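Local coordinates for arylesterase (Sulfolobus solfataricus, PDB 5L2P), which hydrolyses a broad range of aromatic and p-nitrophenyl esters as well as organophosphates such as paraoxon, acting as a serine esterase of the alpha/beta-hydrolase fold, at residues 63-67 against 91-95; 101-106 against 297-302. Residue numbers count along the deposited sequence, not the author numbering.

Contact 1: residues 63-67 against 91-95; sequences PIRIY and IETED
Residues 63-67 run as an extended beta strand, whose alternation turns P63, R65 and Y67 toward 91-95 and I64 away from it. Residues 91-93 have helical backbone angles, and E92 to D95 form a type I turn, closed by a weak hydrogen bond from D95 N to E92 O (3.4 Å); E94 is the N-cap of the helix that follows. The nearest alpha carbons are those of R65 and I91, 7.2 Å apart.

Van der Waals contact centres on I91 (chi1 m, chi2 t), a branched chain that fills the gap between strand and turn: its CD1 lies 3.8 Å from P63 O and 4.0 Å from I64 CA, while its CG2 is 3.4 Å from R65 NE, near the guanidinium plane, and 3.7 Å from Y67 OH.

R65, E92 and D95 form a salt-bridge network. R65 is long enough (chi1 and chi2 t, chi3 m) to span to the turn: its NH2 meets E92 OE2 at 2.8 Å, while NE to D95 OD1, 3.8 Å, is a long, purely electrostatic pair. NH1 pairs with D52.

One hydrogen bond joins the segments: with chi1 m, the rigid tyrosine ring carries Y67 OH to D95 OD1, 2.6 Å, as donor. D95 (chi1 t) thus serves two partners through OD1, and uses OD2 for a salt bridge with R99.

Strand 61-68 lies between antiparallel neighbours 49-56 and 108-112 near one edge of the mixed sheet of this alpha/beta hydrolase, and the contact ties it to the start of helix 95-105, whose S98, R99 and S102 pack against Y67.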
ATOM      1  N   PRO A  63       5.863 -41.688   6.707  1.00 50.60           N
ATOM      2  CA  PRO A  63       4.984 -42.089   5.602  1.00 50.08           C
ATOM      3  C   PRO A  63       5.085 -41.116   4.409  1.00 48.99           C
ATOM      4  O   PRO A  63       5.170 -39.919   4.601  1.00 47.06           O
ATOM      5  CB  PRO A  63       3.566 -42.056   6.215  1.00 48.89           C
ATOM      6  CG  PRO A  63       3.766 -41.887   7.669  1.00 49.91           C
ATOM      7  CD  PRO A  63       5.105 -41.226   7.878  1.00 49.61           C
ATOM      8  N   ILE A  64       5.066 -41.659   3.200  1.00 49.63           N
ATOM      9  CA  ILE A  64       4.992 -40.875   1.996  1.00 50.14           C
ATOM     10  C   ILE A  64       3.977 -41.454   1.025  1.00 50.24           C
ATOM     11  O   ILE A  64       3.585 -42.598   1.149  1.00 48.45           O
ATOM     12  CB  ILE A  64       6.372 -40.776   1.291  1.00 50.73           C
ATOM     13  CG1 ILE A  64       6.907 -42.151   0.957  1.00 51.91           C
ATOM     14  CG2 ILE A  64       7.365 -40.060   2.189  1.00 51.28           C
ATOM     15  CD1 ILE A  64       8.126 -42.086   0.036  1.00 52.29           C
ATOM     16  N   ARG A  65       3.544 -40.627   0.069  1.00 50.66           N
ATOM     17  CA  ARG A  65       2.713 -41.095  -1.027  1.00 49.40           C
ATOM     18  C   ARG A  65       3.385 -40.649  -2.333  1.00 49.98           C
ATOM     19  O   ARG A  65       3.702 -39.486  -2.512  1.00 48.03           O
ATOM     20  CB  ARG A  65       1.312 -40.523  -0.926  1.00 50.87           C
ATOM     21  CG  ARG A  65       0.322 -41.184  -1.906  1.00 52.94           C
ATOM     22  CD  ARG A  65      -1.103 -40.596  -1.861  1.00 53.95           C
ATOM     23  NE  ARG A  65      -1.750 -40.628  -0.561  1.00 55.97           N
ATOM     24  CZ  ARG A  65      -2.440 -41.641  -0.092  1.00 59.94           C
ATOM     25  NH1 ARG A  65      -2.590 -42.732  -0.821  1.00 64.85           N
ATOM     26  NH2 ARG A  65      -2.980 -41.554   1.110  1.00 60.33           N
ATOM     27  N   ILE A  66       3.599 -41.595  -3.237  1.00 50.66           N
ATOM     28  CA  ILE A  66       4.164 -41.327  -4.546  1.00 50.34           C
ATOM     29  C   ILE A  66       3.047 -41.244  -5.583  1.00 50.43           C
ATOM     30  O   ILE A  66       2.273 -42.216  -5.739  1.00 47.17           O
ATOM     31  CB  ILE A  66       5.086 -42.456  -5.050  1.00 52.48           C
ATOM     32  CG1 ILE A  66       5.996 -43.030  -3.944  1.00 54.85           C
ATOM     33  CG2 ILE A  66       5.904 -41.959  -6.238  1.00 51.48           C
ATOM     34  CD1 ILE A  66       6.697 -41.971  -3.090  1.00 57.02           C
ATOM     35  N   TYR A  67       2.986 -40.097  -6.295  1.00 51.00           N
ATOM     36  CA  TYR A  67       1.999 -39.901  -7.361  1.00 51.78           C
ATOM     37  C   TYR A  67       2.647 -40.032  -8.713  1.00 51.90           C
ATOM     38  O   TYR A  67       3.627 -39.378  -8.970  1.00 53.51           O
ATOM     39  CB  TYR A  67       1.357 -38.538  -7.261  1.00 51.05           C
ATOM     40  CG  TYR A  67       0.636 -38.254  -5.974  1.00 51.55           C
ATOM     41  CD1 TYR A  67       1.322 -37.907  -4.815  1.00 53.61           C
ATOM     42  CD2 TYR A  67      -0.722 -38.295  -5.910  1.00 51.17           C
ATOM     43  CE1 TYR A  67       0.635 -37.637  -3.631  1.00 52.46           C
ATOM     44  CE2 TYR A  67      -1.403 -38.059  -4.733  1.00 51.59           C
ATOM     45  CZ  TYR A  67      -0.715 -37.716  -3.605  1.00 51.35           C
ATOM     46  OH  TYR A  67      -1.363 -37.401  -2.447  1.00 52.35           O
ATOM     47  N   ILE A  91      -0.817 -35.703   4.160  1.00 53.53           N
ATOM     48  CA  ILE A  91      -0.905 -36.104   2.774  1.00 54.84           C
ATOM     49  C   ILE A  91      -2.350 -36.107   2.255  1.00 59.89           C
ATOM     50  O   ILE A  91      -2.592 -35.717   1.122  1.00 63.46           O
ATOM     51  CB  ILE A  91      -0.298 -37.499   2.578  1.00 57.24           C
ATOM     52  CG1 ILE A  91       1.203 -37.448   2.854  1.00 59.03           C
ATOM     53  CG2 ILE A  91      -0.485 -37.984   1.143  1.00 59.06           C
ATOM     54  CD1 ILE A  91       1.811 -38.797   3.157  1.00 61.68           C
ATOM     55  N   GLU A  92      -3.305 -36.520   3.085  1.00 62.85           N
ATOM     56  CA  GLU A  92      -4.704 -36.556   2.656  1.00 64.90           C
ATOM     57  C   GLU A  92      -5.289 -35.158   2.435  1.00 62.05           C
ATOM     58  O   GLU A  92      -6.108 -34.932   1.551  1.00 59.89           O
ATOM     59  CB  GLU A  92      -5.548 -37.303   3.709  1.00 69.68           C
ATOM     60  CG  GLU A  92      -5.176 -38.771   3.838  1.00 72.85           C
ATOM     61  CD  GLU A  92      -5.628 -39.633   2.637  1.00 80.39           C
ATOM     62  OE1 GLU A  92      -6.349 -39.126   1.730  1.00 83.02           O
ATOM     63  OE2 GLU A  92      -5.251 -40.833   2.581  1.00 81.76           O
ATOM     64  N   THR A  93      -4.886 -34.223   3.276  1.00 63.52           N
ATOM     65  CA  THR A  93      -5.461 -32.867   3.229  1.00 65.49           C
ATOM     66  C   THR A  93      -5.059 -32.081   1.974  1.00 64.68           C
ATOM     67  O   THR A  93      -5.834 -31.252   1.510  1.00 70.58           O
ATOM     68  CB  THR A  93      -5.083 -32.036   4.474  1.00 64.20           C
ATOM     69  OG1 THR A  93      -3.663 -31.883   4.525  1.00 60.34           O
ATOM     70  CG2 THR A  93      -5.614 -32.702   5.747  1.00 66.14           C
ATOM     71  N   GLU A  94      -3.869 -32.352   1.451  1.00 61.70           N
ATOM     72  CA  GLU A  94      -3.428 -31.764   0.214  1.00 62.63           C
ATOM     73  C   GLU A  94      -3.252 -32.793  -0.912  1.00 59.13           C
ATOM     74  O   GLU A  94      -2.508 -32.574  -1.875  1.00 63.06           O
ATOM     75  CB  GLU A  94      -2.133 -30.965   0.468  1.00 69.79           C
ATOM     76  CG  GLU A  94      -2.428 -29.668   1.211  1.00 73.32           C
ATOM     77  CD  GLU A  94      -1.210 -28.779   1.435  1.00 74.52           C
ATOM     78  OE1 GLU A  94      -0.224 -28.842   0.650  1.00 81.23           O
ATOM     79  OE2 GLU A  94      -1.242 -28.004   2.420  1.00 72.30           O
ATOM     80  N   ASP A  95      -3.968 -33.907  -0.817  1.00 56.84           N
ATOM     81  CA  ASP A  95      -3.943 -34.954  -1.856  1.00 51.12           C
ATOM     82  C   ASP A  95      -4.382 -34.417  -3.219  1.00 49.01           C
ATOM     83  O   ASP A  95      -3.776 -34.717  -4.238  1.00 47.59           O
ATOM     84  CB  ASP A  95      -4.827 -36.114  -1.404  1.00 51.06           C
ATOM     85  CG  ASP A  95      -4.824 -37.283  -2.392  1.00 51.74           C
ATOM     86  OD1 ASP A  95      -3.909 -38.122  -2.363  1.00 51.96           O
ATOM     87  OD2 ASP A  95      -5.753 -37.369  -3.219  1.00 51.89           O
TER

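Contact 2: residues 101-106 against 297-302; sequences LSNSCE and IGALLK
L101, C105 and L301 form the apolar centre between two helical segments, 101-105 and 297-302, whose axes approach to 7.8 Å and cross at -45°. L101 (chi1 t, chi2 p) sends CD1 to 4.1 Å from I297 CG2 and 4.3 Å from L301 CD1; C105 SG, with chi1 m, lies 3.7 Å from the same L301 CD1. The leucines and I297 fill the space between helices and sheet: I297 and L301 rest on both strands 150-155 and 178-182, L101 on F153.

Closest approach of the backbones comes at G298, its CA only 4.4 Å from C105 CA, 3.8 Å from S104 CB and 3.7 Å from C105 SG. A beta carbon on G298 would fall 2.3 Å from S104 CB, a clash, so the missing side chain, facing small S104 and C105, makes this proximity possible.

Farther out, S104 O is 3.9 Å from K302 CD and C105 O 3.8 Å from K302 CB. E106, the first residue past the helix, has positive phi (60/44). K302, fully extended with all four chi angles t, carries NZ to E106 OE2 (3.0 Å), a hydrogen-bonded salt bridge; E106 OE1 is hydrogen-bonded to T73 OG1. Bare G298 thus lets the helices meet closely, while opposite charges pair where the contact is partly exposed.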
ATOM      1  N   LEU A 101      -0.944 -31.198  -9.400  1.00 51.70           N
ATOM      2  CA  LEU A 101       0.430 -30.765  -9.606  1.00 53.35           C
ATOM      3  C   LEU A 101       1.202 -31.753 -10.458  1.00 53.09           C
ATOM      4  O   LEU A 101       1.935 -31.362 -11.399  1.00 55.95           O
ATOM      5  CB  LEU A 101       1.138 -30.536  -8.263  1.00 54.59           C
ATOM      6  CG  LEU A 101       2.583 -29.987  -8.335  1.00 54.16           C
ATOM      7  CD1 LEU A 101       2.680 -28.595  -8.944  1.00 53.90           C
ATOM      8  CD2 LEU A 101       3.133 -30.010  -6.931  1.00 54.60           C
ATOM      9  N   SER A 102       1.023 -33.018 -10.128  1.00 51.90           N
ATOM     10  CA  SER A 102       1.625 -34.127 -10.869  1.00 53.16           C
ATOM     11  C   SER A 102       1.219 -34.123 -12.347  1.00 53.12           C
ATOM     12  O   SER A 102       2.045 -34.294 -13.222  1.00 54.67           O
ATOM     13  CB  SER A 102       1.218 -35.465 -10.211  1.00 54.49           C
ATOM     14  OG  SER A 102       1.839 -36.580 -10.844  1.00 58.64           O
ATOM     15  N   ASN A 103      -0.069 -33.945 -12.609  1.00 53.29           N
ATOM     16  CA  ASN A 103      -0.581 -33.965 -13.976  1.00 54.20           C
ATOM     17  C   ASN A 103      -0.113 -32.769 -14.776  1.00 55.25           C
ATOM     18  O   ASN A 103       0.163 -32.891 -15.950  1.00 52.52           O
ATOM     19  CB  ASN A 103      -2.107 -34.026 -13.968  1.00 54.99           C
ATOM     20  CG  ASN A 103      -2.642 -35.387 -13.513  1.00 56.43           C
ATOM     21  OD1 ASN A 103      -1.954 -36.393 -13.602  1.00 55.67           O
ATOM     22  ND2 ASN A 103      -3.880 -35.415 -13.036  1.00 57.72           N
ATOM     23  N   SER A 104      -0.023 -31.607 -14.122  1.00 59.32           N
ATOM     24  CA  SER A 104       0.411 -30.369 -14.768  1.00 58.99           C
ATOM     25  C   SER A 104       1.903 -30.415 -15.060  1.00 62.36           C
ATOM     26  O   SER A 104       2.341 -30.034 -16.136  1.00 60.33           O
ATOM     27  CB  SER A 104       0.156 -29.185 -13.866  1.00 60.35           C
ATOM     28  OG  SER A 104      -1.216 -29.011 -13.637  1.00 65.24           O
ATOM     29  N   CYS A 105       2.680 -30.867 -14.076  1.00 64.98           N
ATOM     30  CA  CYS A 105       4.120 -31.073 -14.247  1.00 66.12           C
ATOM     31  C   CYS A 105       4.440 -32.205 -15.212  1.00 64.46           C
ATOM     32  O   CYS A 105       5.504 -32.202 -15.835  1.00 64.36           O
ATOM     33  CB  CYS A 105       4.770 -31.427 -12.909  1.00 68.32           C
ATOM     34  SG  CYS A 105       4.824 -30.045 -11.766  1.00 79.03           S
ATOM     35  N   GLU A 106       3.539 -33.189 -15.286  1.00 61.09           N
ATOM     36  CA  GLU A 106       3.734 -34.419 -16.041  1.00 58.61           C
ATOM     37  C   GLU A 106       4.953 -35.155 -15.517  1.00 57.54           C
ATOM     38  O   GLU A 106       5.810 -35.650 -16.284  1.00 58.05           O
ATOM     39  CB  GLU A 106       3.828 -34.130 -17.541  1.00 60.64           C
ATOM     40  CG  GLU A 106       2.525 -33.579 -18.096  1.00 62.66           C
ATOM     41  CD  GLU A 106       2.644 -33.088 -19.530  1.00 65.05           C
ATOM     42  OE1 GLU A 106       3.456 -33.666 -20.302  1.00 64.12           O
ATOM     43  OE2 GLU A 106       1.927 -32.105 -19.863  1.00 65.19           O
ATOM     44  N   ILE A 297       1.876 -23.164 -11.794  1.00 49.99           N
ATOM     45  CA  ILE A 297       3.122 -23.603 -11.208  1.00 50.24           C
ATOM     46  C   ILE A 297       3.637 -24.820 -11.941  1.00 51.04           C
ATOM     47  O   ILE A 297       4.828 -24.907 -12.200  1.00 53.04           O
ATOM     48  CB  ILE A 297       2.950 -23.885  -9.716  1.00 52.29           C
ATOM     49  CG1 ILE A 297       2.826 -22.566  -8.932  1.00 52.29           C
ATOM     50  CG2 ILE A 297       4.096 -24.724  -9.166  1.00 54.76           C
ATOM     51  CD1 ILE A 297       2.324 -22.737  -7.489  1.00 53.19           C
ATOM     52  N   GLY A 298       2.752 -25.781 -12.237  1.00 53.30           N
ATOM     53  CA  GLY A 298       3.125 -26.997 -12.965  1.00 52.58           C
ATOM     54  C   GLY A 298       3.711 -26.716 -14.342  1.00 52.37           C
ATOM     55  O   GLY A 298       4.696 -27.331 -14.742  1.00 53.26           O
ATOM     56  N   ALA A 299       3.101 -25.784 -15.058  1.00 50.39           N
ATOM     57  CA  ALA A 299       3.600 -25.372 -16.363  1.00 50.67           C
ATOM     58  C   ALA A 299       5.043 -24.811 -16.292  1.00 52.00           C
ATOM     59  O   ALA A 299       5.860 -25.081 -17.163  1.00 51.94           O
ATOM     60  CB  ALA A 299       2.679 -24.330 -16.980  1.00 49.24           C
ATOM     61  N   LEU A 300       5.332 -24.038 -15.255  1.00 50.98           N
ATOM     62  CA  LEU A 300       6.662 -23.488 -15.044  1.00 51.86           C
ATOM     63  C   LEU A 300       7.669 -24.524 -14.633  1.00 52.10           C
ATOM     64  O   LEU A 300       8.785 -24.520 -15.128  1.00 51.39           O
ATOM     65  CB  LEU A 300       6.628 -22.372 -13.995  1.00 53.13           C
ATOM     66  CG  LEU A 300       5.856 -21.118 -14.429  1.00 52.87           C
ATOM     67  CD1 LEU A 300       5.768 -20.154 -13.250  1.00 53.67           C
ATOM     68  CD2 LEU A 300       6.514 -20.463 -15.635  1.00 52.74           C
ATOM     69  N   LEU A 301       7.287 -25.421 -13.729  1.00 54.38           N
ATOM     70  CA  LEU A 301       8.159 -26.559 -13.358  1.00 53.56           C
ATOM     71  C   LEU A 301       8.447 -27.486 -14.522  1.00 52.17           C
ATOM     72  O   LEU A 301       9.591 -27.910 -14.736  1.00 51.84           O
ATOM     73  CB  LEU A 301       7.554 -27.362 -12.231  1.00 53.29           C
ATOM     74  CG  LEU A 301       7.537 -26.651 -10.869  1.00 55.52           C
ATOM     75  CD1 LEU A 301       6.759 -27.494  -9.886  1.00 57.74           C
ATOM     76  CD2 LEU A 301       8.956 -26.400 -10.330  1.00 56.32           C
ATOM     77  N   LYS A 302       7.404 -27.795 -15.271  1.00 53.09           N
ATOM     78  CA  LYS A 302       7.542 -28.618 -16.488  1.00 54.85           C
ATOM     79  C   LYS A 302       8.556 -27.979 -17.438  1.00 54.49           C
ATOM     80  O   LYS A 302       9.380 -28.640 -18.022  1.00 56.96           O
ATOM     81  CB  LYS A 302       6.189 -28.730 -17.162  1.00 55.28           C
ATOM     82  CG  LYS A 302       6.191 -29.470 -18.476  1.00 58.33           C
ATOM     83  CD  LYS A 302       4.806 -29.385 -19.077  1.00 62.19           C
ATOM     84  CE  LYS A 302       4.768 -29.889 -20.495  1.00 66.59           C
ATOM     85  NZ  LYS A 302       3.383 -29.792 -21.029  1.00 70.79           N
TER

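How the contacts relate
Helix 95-105 links the two contacts: contact 1 includes its N-cap and first residue, contact 2 its C-terminal turn. Their centres lie about 17 Å apart, and they meet directly in packing of Y67 O against S102 OG (3.8 Å). Contact 1 sets a salt-bridge network and a tyrosine hydrogen bond beside an isoleucine; contact 2 sets one ion pair beside a glycine-centred helix crossing. Both lie away from the inferred catalytic residues S156, D251 and H281, though E94, within 91-95, hydrogen-bonds through its carboxylate to G83 N and H80 NE2, G83 belonging to the oxyanion-hole motif assigned by similarity.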